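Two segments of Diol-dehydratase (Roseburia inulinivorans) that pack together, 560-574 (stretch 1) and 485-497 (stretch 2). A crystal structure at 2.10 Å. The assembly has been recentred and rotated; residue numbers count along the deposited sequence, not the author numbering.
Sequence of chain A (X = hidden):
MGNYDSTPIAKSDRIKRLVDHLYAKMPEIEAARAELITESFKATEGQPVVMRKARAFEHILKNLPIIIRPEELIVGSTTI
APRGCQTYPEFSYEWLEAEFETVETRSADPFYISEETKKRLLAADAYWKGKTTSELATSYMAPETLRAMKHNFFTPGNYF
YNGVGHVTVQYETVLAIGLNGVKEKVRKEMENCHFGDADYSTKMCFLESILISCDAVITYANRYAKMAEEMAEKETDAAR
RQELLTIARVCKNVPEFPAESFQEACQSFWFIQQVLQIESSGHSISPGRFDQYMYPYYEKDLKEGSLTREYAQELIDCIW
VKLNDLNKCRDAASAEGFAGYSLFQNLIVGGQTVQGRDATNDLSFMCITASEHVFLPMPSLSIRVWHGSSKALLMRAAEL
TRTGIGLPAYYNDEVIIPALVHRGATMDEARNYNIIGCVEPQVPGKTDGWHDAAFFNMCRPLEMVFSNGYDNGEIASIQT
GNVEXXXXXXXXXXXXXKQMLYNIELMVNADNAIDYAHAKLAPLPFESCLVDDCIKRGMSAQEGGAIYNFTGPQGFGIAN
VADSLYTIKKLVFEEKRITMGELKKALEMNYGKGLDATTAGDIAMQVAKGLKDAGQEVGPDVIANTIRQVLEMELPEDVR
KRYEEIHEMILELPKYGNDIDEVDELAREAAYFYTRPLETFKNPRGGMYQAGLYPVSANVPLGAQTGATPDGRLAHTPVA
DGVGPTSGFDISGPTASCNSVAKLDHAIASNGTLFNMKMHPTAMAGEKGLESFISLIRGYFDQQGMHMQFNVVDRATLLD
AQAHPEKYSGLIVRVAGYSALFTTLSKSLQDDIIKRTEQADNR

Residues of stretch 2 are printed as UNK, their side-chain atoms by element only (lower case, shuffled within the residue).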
# COMPACT_ATOMS: atom_id res chain seq x y z
N ASN A 560 -25.66 -15.43 -30.35
CA ASN A 560 -24.88 -15.29 -31.58
C ASN A 560 -23.87 -16.43 -31.70
O ASN A 560 -23.73 -17.02 -32.76
CB ASN A 560 -24.16 -13.94 -31.62
CG ASN A 560 -25.11 -12.78 -31.45
OD1 ASN A 560 -25.17 -12.17 -30.38
ND2 ASN A 560 -25.89 -12.47 -32.49
N VAL A 561 -23.18 -16.73 -30.60
CA VAL A 561 -22.18 -17.79 -30.57
C VAL A 561 -22.81 -19.16 -30.80
O VAL A 561 -22.30 -19.95 -31.59
CB VAL A 561 -21.39 -17.80 -29.23
CG1 VAL A 561 -20.53 -19.05 -29.09
CG2 VAL A 561 -20.55 -16.55 -29.11
N ALA A 562 -23.92 -19.44 -30.13
CA ALA A 562 -24.57 -20.73 -30.27
C ALA A 562 -25.02 -20.98 -31.70
O ALA A 562 -24.76 -22.04 -32.27
CB ALA A 562 -25.77 -20.83 -29.34
N ASP A 563 -25.71 -20.00 -32.27
CA ASP A 563 -26.21 -20.12 -33.63
C ASP A 563 -25.05 -20.20 -34.62
O ASP A 563 -25.11 -20.97 -35.59
CB ASP A 563 -27.12 -18.96 -33.96
CG ASP A 563 -28.50 -19.07 -33.30
OD1 ASP A 563 -28.97 -20.21 -33.07
OD2 ASP A 563 -29.10 -18.03 -33.01
N SER A 564 -24.01 -19.41 -34.38
CA SER A 564 -22.79 -19.46 -35.19
C SER A 564 -22.18 -20.85 -35.21
O SER A 564 -21.86 -21.39 -36.28
CB SER A 564 -21.75 -18.45 -34.69
OG SER A 564 -22.15 -17.13 -35.02
N LEU A 565 -22.03 -21.44 -34.03
CA LEU A 565 -21.46 -22.78 -33.93
C LEU A 565 -22.37 -23.81 -34.60
O LEU A 565 -21.89 -24.75 -35.22
CB LEU A 565 -21.23 -23.16 -32.47
CG LEU A 565 -20.18 -22.36 -31.70
CD1 LEU A 565 -20.19 -22.78 -30.25
CD2 LEU A 565 -18.79 -22.58 -32.30
N TYR A 566 -23.68 -23.63 -34.48
CA TYR A 566 -24.61 -24.52 -35.15
C TYR A 566 -24.46 -24.45 -36.68
O TYR A 566 -24.41 -25.46 -37.35
CB TYR A 566 -26.05 -24.21 -34.74
CG TYR A 566 -27.05 -25.20 -35.30
CD1 TYR A 566 -27.19 -26.46 -34.72
CD2 TYR A 566 -27.81 -24.90 -36.41
CE1 TYR A 566 -28.09 -27.38 -35.23
CE2 TYR A 566 -28.72 -25.81 -36.92
CZ TYR A 566 -28.85 -27.05 -36.33
OH TYR A 566 -29.74 -27.95 -36.84
N THR A 567 -24.41 -23.24 -37.23
CA THR A 567 -24.12 -23.04 -38.65
C THR A 567 -22.88 -23.83 -39.10
O THR A 567 -22.91 -24.57 -40.09
CB THR A 567 -23.89 -21.58 -38.96
OG1 THR A 567 -25.14 -20.89 -38.93
CG2 THR A 567 -23.23 -21.40 -40.34
N ILE A 568 -21.81 -23.69 -38.33
CA ILE A 568 -20.53 -24.31 -38.67
C ILE A 568 -20.63 -25.82 -38.61
O ILE A 568 -20.19 -26.52 -39.52
CB ILE A 568 -19.42 -23.82 -37.74
CG1 ILE A 568 -19.18 -22.32 -37.98
CG2 ILE A 568 -18.13 -24.61 -37.95
CD1 ILE A 568 -18.51 -21.62 -36.83
N LYS A 569 -21.24 -26.32 -37.54
CA LYS A 569 -21.41 -27.75 -37.35
C LYS A 569 -22.25 -28.37 -38.47
O LYS A 569 -21.86 -29.38 -39.04
CB LYS A 569 -22.04 -28.04 -35.99
CG LYS A 569 -22.10 -29.51 -35.64
CD LYS A 569 -23.02 -29.75 -34.45
CE LYS A 569 -22.77 -31.11 -33.82
NZ LYS A 569 -23.93 -31.56 -33.01
N LYS A 570 -23.39 -27.75 -38.79
CA LYS A 570 -24.32 -28.28 -39.80
C LYS A 570 -23.89 -28.08 -41.24
O LYS A 570 -23.76 -29.03 -41.99
CB LYS A 570 -25.70 -27.67 -39.62
CG LYS A 570 -26.48 -28.23 -38.48
CD LYS A 570 -26.64 -29.73 -38.60
CE LYS A 570 -27.37 -30.27 -37.40
NZ LYS A 570 -27.37 -31.75 -37.37
N LEU A 571 -23.67 -26.83 -41.64
CA LEU A 571 -23.44 -26.52 -43.04
C LEU A 571 -22.01 -26.76 -43.52
O LEU A 571 -21.80 -27.02 -44.69
CB LEU A 571 -23.83 -25.07 -43.33
CG LEU A 571 -25.27 -24.71 -42.99
CD1 LEU A 571 -25.60 -23.32 -43.49
CD2 LEU A 571 -26.21 -25.75 -43.59
N VAL A 572 -21.03 -26.69 -42.62
CA VAL A 572 -19.65 -26.89 -43.06
C VAL A 572 -19.17 -28.33 -42.85
O VAL A 572 -18.71 -28.96 -43.79
CB VAL A 572 -18.69 -25.91 -42.35
CG1 VAL A 572 -17.24 -26.22 -42.71
CG2 VAL A 572 -19.02 -24.47 -42.72
N PHE A 573 -19.31 -28.87 -41.64
CA PHE A 573 -18.73 -30.19 -41.33
C PHE A 573 -19.63 -31.41 -41.63
O PHE A 573 -19.16 -32.38 -42.21
CB PHE A 573 -18.31 -30.22 -39.86
CG PHE A 573 -17.08 -29.42 -39.59
CD1 PHE A 573 -15.84 -29.87 -40.01
CD2 PHE A 573 -17.15 -28.19 -38.95
CE1 PHE A 573 -14.71 -29.14 -39.78
CE2 PHE A 573 -16.00 -27.45 -38.72
CZ PHE A 573 -14.78 -27.93 -39.13
N GLU A 574 -20.90 -31.36 -41.24
CA GLU A 574 -21.82 -32.48 -41.48
C GLU A 574 -22.39 -32.52 -42.90
O GLU A 574 -22.13 -33.45 -43.63
CB GLU A 574 -22.98 -32.45 -40.48
CG GLU A 574 -22.54 -32.66 -39.05
CD GLU A 574 -23.68 -32.71 -38.05
OE1 GLU A 574 -24.87 -32.65 -38.45
OE2 GLU A 574 -23.37 -32.82 -36.85
N UNK A 485 -7.79 -25.82 -41.76
CA UNK A 485 -7.11 -27.07 -41.46
C UNK A 485 -7.88 -27.95 -40.47
O UNK A 485 -7.57 -29.12 -40.30
c UNK A 485 -5.71 -26.81 -40.92
o UNK A 485 -5.75 -26.34 -39.58
N UNK A 486 -8.89 -27.39 -39.80
CA UNK A 486 -9.65 -28.17 -38.82
C UNK A 486 -10.41 -29.29 -39.50
O UNK A 486 -11.09 -29.07 -40.50
c UNK A 486 -9.78 -24.04 -36.24
c UNK A 486 -8.64 -24.40 -35.55
c UNK A 486 -9.93 -26.26 -37.16
c UNK A 486 -8.79 -26.60 -36.46
c UNK A 486 -8.14 -25.67 -35.65
c UNK A 486 -10.62 -27.27 -38.04
c UNK A 486 -10.43 -24.98 -37.04
N UNK A 487 -10.31 -30.50 -38.96
CA UNK A 487 -10.88 -31.68 -39.61
C UNK A 487 -12.25 -32.06 -39.08
O UNK A 487 -12.94 -32.90 -39.66
c UNK A 487 -8.53 -32.63 -41.55
o UNK A 487 -9.08 -33.51 -42.21
c UNK A 487 -9.94 -32.88 -39.46
c UNK A 487 -8.54 -32.67 -40.04
n UNK A 487 -7.88 -31.61 -42.12
N UNK A 488 -12.65 -31.47 -37.96
CA UNK A 488 -13.93 -31.81 -37.35
C UNK A 488 -14.51 -30.62 -36.61
O UNK A 488 -13.78 -29.67 -36.29
o UNK A 488 -13.00 -32.60 -35.28
c UNK A 488 -13.79 -32.98 -36.39
N UNK A 489 -15.80 -30.67 -36.31
CA UNK A 489 -16.41 -29.60 -35.53
C UNK A 489 -15.79 -29.53 -34.14
O UNK A 489 -15.56 -28.44 -33.63
c UNK A 489 -18.57 -28.77 -34.55
c UNK A 489 -19.12 -29.15 -33.33
c UNK A 489 -19.21 -26.50 -34.12
c UNK A 489 -19.77 -26.88 -32.90
c UNK A 489 -19.72 -28.21 -32.51
c UNK A 489 -18.62 -27.44 -34.92
c UNK A 489 -17.92 -29.79 -35.43
N UNK A 490 -15.51 -30.68 -33.54
CA UNK A 490 -14.85 -30.71 -32.24
C UNK A 490 -13.53 -29.93 -32.23
O UNK A 490 -13.19 -29.32 -31.23
o UNK A 490 -15.82 -34.09 -31.20
c UNK A 490 -15.87 -32.86 -31.40
c UNK A 490 -14.60 -32.15 -31.79
o UNK A 490 -16.91 -32.20 -31.29
N UNK A 491 -12.79 -29.96 -33.34
CA UNK A 491 -11.52 -29.23 -33.43
C UNK A 491 -11.73 -27.72 -33.47
O UNK A 491 -10.97 -26.96 -32.87
o UNK A 491 -8.57 -30.40 -36.39
c UNK A 491 -9.11 -31.30 -35.71
o UNK A 491 -9.05 -32.50 -36.02
c UNK A 491 -10.72 -29.66 -34.66
c UNK A 491 -9.88 -30.91 -34.46
N UNK A 492 -12.76 -27.30 -34.20
CA UNK A 492 -13.14 -25.89 -34.21
C UNK A 492 -13.55 -25.47 -32.80
O UNK A 492 -13.10 -24.44 -32.32
c UNK A 492 -14.50 -22.17 -36.72
c UNK A 492 -15.25 -21.49 -35.76
c UNK A 492 -15.38 -23.50 -34.47
c UNK A 492 -14.27 -25.64 -35.21
c UNK A 492 -14.61 -24.18 -35.40
c UNK A 492 -15.69 -22.16 -34.64
c UNK A 492 -14.18 -23.50 -36.53
N UNK A 493 -14.41 -26.26 -32.16
CA UNK A 493 -14.91 -25.95 -30.81
C UNK A 493 -13.77 -25.79 -29.82
O UNK A 493 -13.79 -24.88 -29.00
c UNK A 493 -15.85 -27.05 -30.29
c UNK A 493 -17.31 -26.77 -30.50
c UNK A 493 -18.98 -26.07 -28.37
s UNK A 493 -17.91 -25.34 -29.59
N UNK A 494 -12.80 -26.69 -29.91
CA UNK A 494 -11.63 -26.66 -29.05
C UNK A 494 -10.80 -25.40 -29.29
O UNK A 494 -10.32 -24.78 -28.34
o UNK A 494 -8.71 -27.59 -26.26
c UNK A 494 -9.49 -27.96 -28.48
c UNK A 494 -10.79 -27.93 -29.26
o UNK A 494 -10.80 -28.17 -26.47
c UNK A 494 -9.68 -27.91 -26.97
N UNK A 495 -10.65 -25.01 -30.54
CA UNK A 495 -9.98 -23.76 -30.86
C UNK A 495 -10.72 -22.56 -30.22
O UNK A 495 -10.09 -21.66 -29.66
c UNK A 495 -9.86 -23.58 -32.37
N UNK A 496 -12.05 -22.57 -30.30
CA UNK A 496 -12.85 -21.52 -29.70
C UNK A 496 -12.69 -21.51 -28.18
O UNK A 496 -12.54 -20.44 -27.58
c UNK A 496 -16.87 -18.72 -28.23
o UNK A 496 -17.68 -17.80 -27.63
c UNK A 496 -15.22 -20.62 -29.42
c UNK A 496 -15.82 -18.31 -29.02
c UNK A 496 -14.99 -19.26 -29.61
c UNK A 496 -14.32 -21.66 -30.06
c UNK A 496 -16.28 -21.00 -28.63
c UNK A 496 -17.11 -20.05 -28.03
N UNK A 497 -12.70 -22.69 -27.57
CA UNK A 497 -12.52 -22.79 -26.11
C UNK A 497 -11.21 -22.12 -25.69
O UNK A 497 -11.17 -21.38 -24.70
n UNK A 497 -8.79 -26.54 -23.65
c UNK A 497 -12.55 -24.25 -25.64
n UNK A 497 -10.07 -25.37 -22.15
c UNK A 497 -12.40 -25.86 -23.67
c UNK A 497 -9.97 -26.07 -23.27
n UNK A 497 -11.05 -26.32 -24.00
c UNK A 497 -12.62 -24.41 -24.12

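Position 485 carries one carbon and one oxygen and lies beyond reach of stretch 1; it is serine, S485. At 486 one carbon leads to a ring of six carbons without a hydroxyl; the ring leads away from stretch 1, and the closest contact is through the backbone, against the F573 ring. This is phenylalanine. F486 O lies 3.7 Å from F573 CE1, near the plane of that ring, and F486 CB is 4.4 Å from F573 CZ.

Position 487 has three carbons, the last bearing one oxygen and one nitrogen. This side chain points away, no nearer than 6.1 Å to stretch 1, though backbone C of 487 lies 3.9 Å from F573 CE1. The amide means glutamine; Q487 NE2 donates to S485 O at 3.1 Å. Position 488 again has one carbon and one oxygen, and its carbonyl sits over one face of the F573 ring: serine. S488 O is 3.5 Å from F573 CZ, while S488 OG accepts from the backbone N of 491 at 3.3 Å, capping the helix that begins at 489.

Position 489 holds a carbon and a six-carbon ring without oxygen, set among L565, I568, K569 and F573, so phenylalanine. K569 CB lies 3.7 Å from the centroid of the F489 ring, 13° off its normal, a CH-pi contact over the face.

Position 490 has two carbons, the second with two oxygens, and makes no contact: aspartate. Position 491, also without contact, has one carbon more before the carboxylate, so glutamate; E491 OE2 accepts from Q487 N at 3.1 Å.

Position 492, a carbon and an unsubstituted six-carbon ring against L565 and I568, is phenylalanine. I568 CD1 comes within 3.4 Å of F492 CZ, and L565 CD2 within 3.9 Å of F492 CE1. Position 493 is unbranched, two carbons, sulfur and carbon, its sulfur against L565: methionine. M493 SD meets L565 CD1 at 3.5 Å.

Position 494, three carbons ending in two oxygens, is glutamate, and 495, a single carbon, is alanine; both miss stretch 1. Position 496 has a six-carbon ring whose oxygen approaches V561: tyrosine. Y496 OH is 3.4 Å from V561 CG1. Position 497, out of reach, with three carbons, a nitrogen and a carbon with two more nitrogens, is arginine; R497 NH2 forms a salt bridge with E494 OE2 at 2.8 Å.

The helices run roughly antiparallel, at 150°, axes 10.3 Å apart at closest approach. No hydrogen bond crosses, and 567 Å² is buried, both sides summed. Contact therefore rests on packing: F489 fills its four-residue pocket, F573 covers the start of the opposing helix, and F492, M493 and Y496 extend the apolar seam toward V561.

Stretch 2 (485-497) SFQSFDEFMEAYR
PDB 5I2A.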